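Local coordinates for protein arylalkylamine N-Acetyltransferase 2 (Aedes aegypti, PDB 4FD5) that probably transfers acyl groups from acyl-CoA to the amine of arylalkylamines such as dopamine and serotonin, as a member of the GNAT acetyltransferase family, at residues F185-I191 / K213-K219; D33-N37 / A171-F175; A148-E153 / V179-F185. One frame throughout, in Å; residues are numbered along the deposited sequence.

Interaction 1. Residues F185-I191 / K213-K219; sequences FITKCEI and KLKIMCK
A classic beta bulge interrupts the antiparallel pairing of strands 186-192 and 213-220, the edge strand and its neighbour in the GNAT sheet. Lys-188 and Cys-189 both face Ile-216, and the register slips by one residue. Ile-216 O takes both amides: Lys-188 N at 2.7 Å, nearly along the C=O axis, and Cys-189 N at 3.2 Å, in the carbonyl plane on a lone pair. Two-way bonds between Ile-186 and Cys-218, and between Ile-191 and Leu-214, hold the ladder on either side of the bulge. At the bulge, the Lys-188 chain bends at chi2 and chi3 and lies against a sulfur, with Lys-188 CG 3.3 Å from Cys-218 SG. On the face of Thr-187 and Met-217, a water joins Thr-187 OG1 to Lys-215 NZ, which it reaches at 2.9 Å. Glu-190 and Lys-215 lie side by side there, while Glu-190 OE2 makes a long salt bridge of 3.7 Å to Lys-213 NZ. Lys-219 NZ forms a salt bridge with Glu-156, and the Lys-219 and Phe-185 side chains cross at about a right angle. Lys-219 CB sits over the centre of one face of the Phe-185 ring, 3.7 Å from its centroid.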
loop_
_atom_site.group_PDB
_atom_site.type_symbol
_atom_site.label_atom_id
_atom_site.label_comp_id
_atom_site.label_asym_id
_atom_site.label_seq_id
_atom_site.Cartn_x
_atom_site.Cartn_y
_atom_site.Cartn_z
ATOM N N PHE A 185 10.937 9.487 3.893
ATOM C CA PHE A 185 10.402 9.390 2.539
ATOM C C PHE A 185 10.111 10.781 1.995
ATOM O O PHE A 185 9.680 11.669 2.742
ATOM C CB PHE A 185 9.141 8.520 2.500
ATOM C CG PHE A 185 9.411 7.039 2.584
ATOM C CD1 PHE A 185 9.971 6.485 3.724
ATOM C CD2 PHE A 185 9.098 6.204 1.521
ATOM C CE1 PHE A 185 10.219 5.107 3.807
ATOM C CE2 PHE A 185 9.343 4.830 1.594
ATOM C CZ PHE A 185 9.890 4.282 2.742
ATOM N N ILE A 186 10.359 10.945 0.697
ATOM C CA ILE A 186 10.215 12.210 -0.015
ATOM C C ILE A 186 9.134 12.057 -1.073
ATOM O O ILE A 186 9.075 11.036 -1.764
ATOM C CB ILE A 186 11.538 12.557 -0.743
ATOM C CG1 ILE A 186 12.684 12.665 0.264
ATOM C CG2 ILE A 186 11.395 13.826 -1.582
ATOM C CD1 ILE A 186 12.369 13.552 1.423
ATOM N N THR A 187 8.307 13.087 -1.230
ATOM C CA THR A 187 7.258 13.062 -2.249
ATOM C C THR A 187 7.837 13.329 -3.640
ATOM O O THR A 187 8.509 14.346 -3.860
ATOM C CB THR A 187 6.141 14.086 -1.917
ATOM O OG1 THR A 187 5.560 13.745 -0.654
ATOM C CG2 THR A 187 5.063 14.095 -2.981
ATOM N N LYS A 188 7.591 12.401 -4.560
ATOM C CA LYS A 188 8.054 12.514 -5.934
ATOM C C LYS A 188 6.918 12.948 -6.847
ATOM O O LYS A 188 7.157 13.604 -7.865
ATOM C CB LYS A 188 8.644 11.190 -6.423
ATOM C CG LYS A 188 9.796 10.688 -5.571
ATOM C CD LYS A 188 10.829 11.792 -5.361
ATOM C CE LYS A 188 12.136 11.483 -6.075
ATOM N NZ LYS A 188 13.090 12.630 -5.981
ATOM N N CYS A 189 5.687 12.585 -6.490
ATOM C CA CYS A 189 4.539 12.920 -7.347
ATOM C C CYS A 189 3.341 13.110 -6.431
ATOM O O CYS A 189 3.228 12.407 -5.447
ATOM C CB CYS A 189 4.281 11.769 -8.348
ATOM S SG CYS A 189 3.107 12.138 -9.660
ATOM N N GLU A 190 2.451 14.054 -6.718
ATOM C CA GLU A 190 1.267 14.196 -5.871
ATOM C C GLU A 190 0.080 14.741 -6.642
ATOM O O GLU A 190 0.245 15.454 -7.626
ATOM C CB GLU A 190 1.552 15.057 -4.646
ATOM C CG GLU A 190 1.836 16.513 -4.927
ATOM C CD GLU A 190 2.198 17.273 -3.662
ATOM O OE1 GLU A 190 2.330 16.632 -2.595
ATOM O OE2 GLU A 190 2.359 18.505 -3.733
ATOM N N ILE A 191 -1.120 14.393 -6.182
ATOM C CA ILE A 191 -2.340 14.929 -6.790
ATOM C C ILE A 191 -3.446 15.105 -5.749
ATOM O O ILE A 191 -3.635 14.256 -4.868
ATOM C CB ILE A 191 -2.818 14.059 -7.975
ATOM C CG1 ILE A 191 -4.002 14.726 -8.698
ATOM C CG2 ILE A 191 -3.183 12.653 -7.510
ATOM C CD1 ILE A 191 -4.435 13.976 -9.946
ATOM N N LYS A 213 -4.633 14.126 -0.597
ATOM C CA LYS A 213 -3.782 13.890 -1.761
ATOM C C LYS A 213 -3.342 12.447 -1.872
ATOM O O LYS A 213 -3.245 11.743 -0.872
ATOM C CB LYS A 213 -2.501 14.728 -1.661
ATOM C CG LYS A 213 -2.686 16.221 -1.707
ATOM C CD LYS A 213 -1.394 16.943 -1.334
ATOM C CE LYS A 213 -1.559 18.458 -1.398
ATOM N NZ LYS A 213 -0.262 19.149 -1.212
ATOM N N LEU A 214 -3.074 12.025 -3.100
ATOM C CA LEU A 214 -2.310 10.807 -3.348
ATOM C C LEU A 214 -0.864 11.253 -3.525
ATOM O O LEU A 214 -0.589 12.134 -4.343
ATOM C CB LEU A 214 -2.780 10.127 -4.626
ATOM C CG LEU A 214 -1.825 9.110 -5.259
ATOM C CD1 LEU A 214 -1.557 7.940 -4.327
ATOM C CD2 LEU A 214 -2.412 8.610 -6.559
ATOM N N LYS A 215 0.060 10.675 -2.756
ATOM C CA LYS A 215 1.471 11.032 -2.900
ATOM C C LYS A 215 2.268 9.782 -3.210
ATOM O O LYS A 215 2.175 8.803 -2.475
ATOM C CB LYS A 215 2.017 11.668 -1.622
ATOM C CG LYS A 215 1.308 12.941 -1.186
ATOM C CD LYS A 215 2.013 13.582 0.014
ATOM C CE LYS A 215 1.305 14.865 0.436
ATOM N NZ LYS A 215 2.062 15.570 1.504
ATOM N N ILE A 216 3.020 9.802 -4.307
ATOM C CA ILE A 216 4.021 8.770 -4.556
ATOM C C ILE A 216 5.336 9.228 -3.930
ATOM O O ILE A 216 5.882 10.297 -4.296
ATOM C CB ILE A 216 4.208 8.459 -6.042
ATOM C CG1 ILE A 216 2.902 7.924 -6.631
ATOM C CG2 ILE A 216 5.349 7.461 -6.238
ATOM C CD1 ILE A 216 2.994 7.632 -8.117
ATOM N N MET A 217 5.811 8.419 -2.984
ATOM C CA MET A 217 6.885 8.810 -2.086
ATOM C C MET A 217 7.978 7.765 -2.120
ATOM O O MET A 217 7.707 6.582 -2.327
ATOM C CB MET A 217 6.353 8.954 -0.653
ATOM C CG MET A 217 5.155 9.897 -0.547
ATOM S SD MET A 217 4.471 10.066 1.112
ATOM C CE MET A 217 5.669 11.197 1.839
ATOM N N CYS A 218 9.217 8.192 -1.923
ATOM C CA CYS A 218 10.311 7.227 -1.949
ATOM C C CYS A 218 11.470 7.574 -1.018
ATOM O O CYS A 218 11.593 8.697 -0.534
ATOM C CB CYS A 218 10.811 7.030 -3.378
ATOM S SG CYS A 218 11.701 8.457 -4.008
ATOM N N LYS A 219 12.311 6.587 -0.760
ATOM C CA LYS A 219 13.453 6.781 0.119
ATOM C C LYS A 219 14.627 5.978 -0.411
ATOM O O LYS A 219 14.481 4.793 -0.714
ATOM C CB LYS A 219 13.115 6.323 1.541
ATOM C CG LYS A 219 14.213 6.596 2.551
ATOM C CD LYS A 219 13.883 6.065 3.928
ATOM C CE LYS A 219 15.013 6.453 4.890
ATOM N NZ LYS A 219 14.834 5.910 6.252
HETATM O O HOH W 1 4.636 16.075 0.382
#

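Interaction 2. Residues D33-N37 / A171-F175; sequences DEPLN and ATGAF
Thr-172 meets Glu-34, Pro-35 and Leu-36 where two helix starts come together in the GNAT fold. Glu-34 is the N-cap of helix 35-39, and Gly-173 is the N-cap of helix 174-182. Thr-172 follows the end of strand 166-171. Thr-172 CB points toward the 33-37 segment and lies 3.5 Å from Glu-34 OE2. From there the side chain divides. The methyl branch, Thr-172 CG2, packs on the Leu-36 tip, 3.8 Å from Leu-36 CD1. The hydroxyl branch, OG1, sits between the backbone N and the carbonyl carbon (chi1 60°) and faces the carboxylate. Thr-172 OG1 donates to Glu-34 OE2 at 2.6 Å, from above the carboxylate plane and 41° out of it. Thr-172 OG1 also lies 3.7 Å from Pro-35 CD. Past the threonine, Pro-35 CG rests 3.8 Å from Gly-173 CA.

The two carboxylate oxygens of Glu-34 have different tasks. OE2 takes the threonine across the contact. OE1 caps its own helix. A bend at chi2 (-87°) brings the carboxylate back over the first turn. Both bonds together limit its rotation. Outside the pair, Thr-172 O bonds to Tyr-193 OH, and Ala-174 N bonds to His-211 ND1. In the capping bond Asn-37 N reaches Glu-34 OE1 at 2.8 Å, almost straight at the hydrogen.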
loop_
_atom_site.group_PDB
_atom_site.type_symbol
_atom_site.label_atom_id
_atom_site.label_comp_id
_atom_site.label_asym_id
_atom_site.label_seq_id
_atom_site.Cartn_x
_atom_site.Cartn_y
_atom_site.Cartn_z
ATOM N N ASP A 33 -11.907 0.850 4.824
ATOM C CA ASP A 33 -11.536 2.128 5.440
ATOM C C ASP A 33 -10.518 2.921 4.606
ATOM O O ASP A 33 -10.326 4.117 4.803
ATOM C CB ASP A 33 -10.947 1.827 6.819
ATOM C CG ASP A 33 -11.023 3.000 7.768
ATOM O OD1 ASP A 33 -11.988 3.788 7.686
ATOM O OD2 ASP A 33 -10.116 3.109 8.619
ATOM N N GLU A 34 -9.841 2.241 3.689
ATOM C CA GLU A 34 -8.832 2.866 2.842
ATOM C C GLU A 34 -9.493 4.007 2.047
ATOM O O GLU A 34 -10.600 3.849 1.534
ATOM C CB GLU A 34 -8.243 1.783 1.915
ATOM C CG GLU A 34 -6.924 2.118 1.254
ATOM C CD GLU A 34 -7.104 2.869 -0.046
ATOM O OE1 GLU A 34 -8.235 2.890 -0.559
ATOM O OE2 GLU A 34 -6.111 3.418 -0.556
ATOM N N PRO A 35 -8.843 5.184 1.984
ATOM C CA PRO A 35 -9.507 6.371 1.416
ATOM C C PRO A 35 -10.176 6.176 0.047
ATOM O O PRO A 35 -11.335 6.573 -0.116
ATOM C CB PRO A 35 -8.365 7.392 1.305
ATOM C CG PRO A 35 -7.397 6.982 2.363
ATOM C CD PRO A 35 -7.469 5.478 2.431
ATOM N N LEU A 36 -9.463 5.604 -0.919
ATOM C CA LEU A 36 -10.032 5.415 -2.264
ATOM C C LEU A 36 -11.112 4.334 -2.301
ATOM O O LEU A 36 -12.171 4.524 -2.905
ATOM C CB LEU A 36 -8.949 5.115 -3.298
ATOM C CG LEU A 36 -7.822 6.148 -3.394
ATOM C CD1 LEU A 36 -6.918 5.797 -4.556
ATOM C CD2 LEU A 36 -8.381 7.564 -3.531
ATOM N N ASN A 37 -10.843 3.199 -1.665
ATOM C CA ASN A 37 -11.836 2.141 -1.562
ATOM C C ASN A 37 -13.132 2.684 -0.995
ATOM O O ASN A 37 -14.213 2.387 -1.493
ATOM C CB ASN A 37 -11.326 1.017 -0.661
ATOM C CG ASN A 37 -10.151 0.279 -1.252
ATOM O OD1 ASN A 37 -9.769 0.505 -2.396
ATOM N ND2 ASN A 37 -9.573 -0.625 -0.471
ATOM N N ALA A 171 1.027 6.417 -1.413
ATOM C CA ALA A 171 0.320 6.661 -0.185
ATOM C C ALA A 171 -0.927 7.464 -0.472
ATOM O O ALA A 171 -0.849 8.624 -0.867
ATOM C CB ALA A 171 1.210 7.405 0.782
ATOM N N THR A 172 -2.075 6.826 -0.286
ATOM C CA THR A 172 -3.348 7.455 -0.617
ATOM C C THR A 172 -3.923 8.229 0.546
ATOM O O THR A 172 -4.810 9.059 0.348
ATOM C CB THR A 172 -4.389 6.404 -1.050
ATOM O OG1 THR A 172 -4.601 5.476 0.025
ATOM C CG2 THR A 172 -3.899 5.651 -2.274
ATOM N N GLY A 173 -3.435 7.944 1.752
ATOM C CA GLY A 173 -4.001 8.527 2.959
ATOM C C GLY A 173 -3.031 9.368 3.773
ATOM O O GLY A 173 -1.814 9.154 3.741
ATOM N N ALA A 174 -3.589 10.301 4.537
ATOM C CA ALA A 174 -2.793 11.236 5.325
ATOM C C ALA A 174 -1.962 10.600 6.443
ATOM O O ALA A 174 -0.864 11.074 6.753
ATOM C CB ALA A 174 -3.693 12.332 5.903
ATOM N N PHE A 175 -2.478 9.543 7.062
ATOM C CA PHE A 175 -1.788 8.966 8.204
ATOM C C PHE A 175 -0.513 8.252 7.760
ATOM O O PHE A 175 0.556 8.437 8.360
ATOM C CB PHE A 175 -2.706 8.034 9.001
ATOM C CG PHE A 175 -3.923 8.725 9.564
ATOM C CD1 PHE A 175 -3.827 9.499 10.716
ATOM C CD2 PHE A 175 -5.153 8.599 8.945
ATOM C CE1 PHE A 175 -4.952 10.142 11.234
ATOM C CE2 PHE A 175 -6.277 9.245 9.460
ATOM C CZ PHE A 175 -6.168 10.007 10.601
#

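Interaction 3. Residues A148-E153 / V179-F185; sequences AKKLIE and VVSSLGF
Apolar contacts of Ile-152 with Val-179 and Leu-183 join helix 147-161 to the end of helix 174-182 and the turn after it. Leu-183 CD1 presses on Ile-152 CG2 at 3.4 Å, tighter than usual van der Waals contact. The Ile-152 CG1 branch leans instead on Val-179 CG1. Val-179 puts CG1 anti to its backbone N (chi1 174°), and this methyl comes 3.7 Å from Lys-149 CA. Its other methyl, CG2, faces Ala-148 CB. Phe-185 adds a looser, oblique touch from CE1 to Ile-152 CG2.

The charged side chains use their carbons as well. Lys-149 is extended throughout and runs obliquely across Leu-183, with Lys-149 CE 3.6 Å from Leu-183 CD2. Glu-153 crosses the leucine at about a right angle, and Glu-153 CG lies 3.8 Å from Leu-183 CD2.

Polar links between the segments pass through water. One water accepts from Lys-149 NZ at 2.6 Å and donates to Ser-182 O at 2.9 Å. Within the 179-185 segment, Ser-182 OG donates to Val-179 O at 2.6 Å.

Backbone bonds then close the helix. Val-180 O accepts from Leu-183 N and Phe-185 N, which come from opposite faces of its plane. Gly-184, at positive phi, is the C-prime residue of a Schellman motif. This ending leads helix 174-182, packed beside helix 147-161, into strand 186-192 of the GNAT fold.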
loop_
_atom_site.group_PDB
_atom_site.type_symbol
_atom_site.label_atom_id
_atom_site.label_comp_id
_atom_site.label_asym_id
_atom_site.label_seq_id
_atom_site.Cartn_x
_atom_site.Cartn_y
_atom_site.Cartn_z
ATOM N N ALA A 148 2.588 1.525 13.590
ATOM C CA ALA A 148 2.714 1.872 12.169
ATOM C C ALA A 148 4.170 2.223 11.797
ATOM O O ALA A 148 4.757 1.696 10.814
ATOM C CB ALA A 148 1.754 3.008 11.810
ATOM N N LYS A 149 4.766 3.103 12.603
ATOM C CA LYS A 149 6.107 3.567 12.331
ATOM C C LYS A 149 7.075 2.397 12.461
ATOM O O LYS A 149 7.940 2.204 11.613
ATOM C CB LYS A 149 6.477 4.709 13.283
ATOM C CG LYS A 149 7.788 5.366 12.953
ATOM C CD LYS A 149 7.968 6.571 13.870
ATOM C CE LYS A 149 9.177 7.390 13.490
ATOM N NZ LYS A 149 9.391 8.519 14.445
ATOM N N LYS A 150 6.902 1.587 13.505
ATOM C CA LYS A 150 7.782 0.437 13.709
ATOM C C LYS A 150 7.697 -0.569 12.557
ATOM O O LYS A 150 8.703 -1.151 12.170
ATOM C CB LYS A 150 7.488 -0.249 15.034
ATOM C CG LYS A 150 7.745 0.645 16.246
ATOM C CD LYS A 150 7.431 -0.109 17.543
ATOM C CE LYS A 150 7.613 0.771 18.774
ATOM N NZ LYS A 150 9.022 1.226 18.911
ATOM N N LEU A 151 6.502 -0.764 12.014
ATOM C CA LEU A 151 6.327 -1.658 10.873
ATOM C C LEU A 151 7.109 -1.182 9.664
ATOM O O LEU A 151 7.714 -1.992 8.954
ATOM C CB LEU A 151 4.841 -1.823 10.541
ATOM C CG LEU A 151 4.059 -2.747 11.456
ATOM C CD1 LEU A 151 2.563 -2.530 11.274
ATOM C CD2 LEU A 151 4.457 -4.202 11.167
ATOM N N ILE A 152 7.117 0.130 9.434
ATOM C CA ILE A 152 7.906 0.649 8.323
ATOM C C ILE A 152 9.415 0.542 8.620
ATOM O O ILE A 152 10.204 0.216 7.744
ATOM C CB ILE A 152 7.507 2.099 7.983
ATOM C CG1 ILE A 152 6.030 2.147 7.561
ATOM C CG2 ILE A 152 8.368 2.620 6.861
ATOM C CD1 ILE A 152 5.673 1.124 6.485
ATOM N N GLU A 153 9.805 0.806 9.865
ATOM C CA GLU A 153 11.206 0.648 10.269
ATOM C C GLU A 153 11.705 -0.785 10.043
ATOM O O GLU A 153 12.804 -0.998 9.510
ATOM C CB GLU A 153 11.378 1.064 11.727
ATOM C CG GLU A 153 11.279 2.569 11.938
ATOM C CD GLU A 153 11.210 2.971 13.400
ATOM O OE1 GLU A 153 11.002 2.090 14.252
ATOM O OE2 GLU A 153 11.358 4.179 13.689
ATOM N N VAL A 179 3.518 9.041 8.542
ATOM C CA VAL A 179 4.470 8.031 9.019
ATOM C C VAL A 179 5.723 7.945 8.137
ATOM O O VAL A 179 6.867 8.065 8.625
ATOM C CB VAL A 179 3.814 6.634 9.137
ATOM C CG1 VAL A 179 4.866 5.577 9.492
ATOM C CG2 VAL A 179 2.731 6.661 10.193
ATOM N N VAL A 180 5.515 7.738 6.841
ATOM C CA VAL A 180 6.672 7.576 5.975
ATOM C C VAL A 180 7.492 8.869 5.863
ATOM O O VAL A 180 8.714 8.807 5.789
ATOM C CB VAL A 180 6.337 6.960 4.590
ATOM C CG1 VAL A 180 5.748 5.553 4.771
ATOM C CG2 VAL A 180 5.391 7.831 3.820
ATOM N N SER A 181 6.827 10.025 5.870
ATOM C CA SER A 181 7.541 11.311 5.877
ATOM C C SER A 181 8.465 11.394 7.079
ATOM O O SER A 181 9.621 11.833 6.976
ATOM C CB SER A 181 6.547 12.477 5.941
ATOM O OG SER A 181 5.868 12.652 4.718
ATOM N N SER A 182 7.955 10.976 8.236
ATOM C CA SER A 182 8.739 11.007 9.464
ATOM C C SER A 182 9.944 10.080 9.405
ATOM O O SER A 182 10.913 10.254 10.161
ATOM C CB SER A 182 7.871 10.650 10.670
ATOM O OG SER A 182 7.694 9.250 10.802
ATOM N N LEU A 183 9.870 9.083 8.524
ATOM C CA LEU A 183 11.002 8.171 8.320
ATOM C C LEU A 183 11.885 8.484 7.097
ATOM O O LEU A 183 12.671 7.641 6.652
ATOM C CB LEU A 183 10.488 6.733 8.243
ATOM C CG LEU A 183 9.856 6.237 9.532
ATOM C CD1 LEU A 183 9.103 4.924 9.305
ATOM C CD2 LEU A 183 10.932 6.080 10.595
ATOM N N GLY A 184 11.755 9.697 6.559
ATOM C CA GLY A 184 12.642 10.156 5.508
ATOM C C GLY A 184 12.170 9.948 4.080
ATOM O O GLY A 184 12.928 10.197 3.142
ATOM N N PHE A 185 10.937 9.487 3.893
ATOM C CA PHE A 185 10.402 9.390 2.539
ATOM C C PHE A 185 10.111 10.781 1.995
ATOM O O PHE A 185 9.680 11.669 2.742
ATOM C CB PHE A 185 9.141 8.520 2.500
ATOM C CG PHE A 185 9.411 7.039 2.584
ATOM C CD1 PHE A 185 9.971 6.485 3.724
ATOM C CD2 PHE A 185 9.098 6.204 1.521
ATOM C CE1 PHE A 185 10.219 5.107 3.807
ATOM C CE2 PHE A 185 9.343 4.830 1.594
ATOM C CZ PHE A 185 9.890 4.282 2.742
HETATM O O HOH W 2 11.168 9.801 12.981
#

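In the fold
Helix 174-182 ties the three contacts together. Interaction 2 sits at its start, interaction 3 at its end, and interaction 1 follows on the next strand. Phe-185 belongs to both 1 and 3. Interaction 2 lies nearest the chain centre, its own centre about 9 Å away; the centres of the other two are about 13 Å out. All three are partly buried. Their chemistry differs. Interaction 1 is mostly backbone hydrogen bonding at a sheet edge, interaction 2 a small contact focused on one hydroxyl-carboxylate bond, and interaction 3 apolar helix packing with a water bridge at its surface. Lys-215 O probably bonds to Ala-171 N, joining 1 to 2, while Met-217 packs on Val-180, joining 1 to 3.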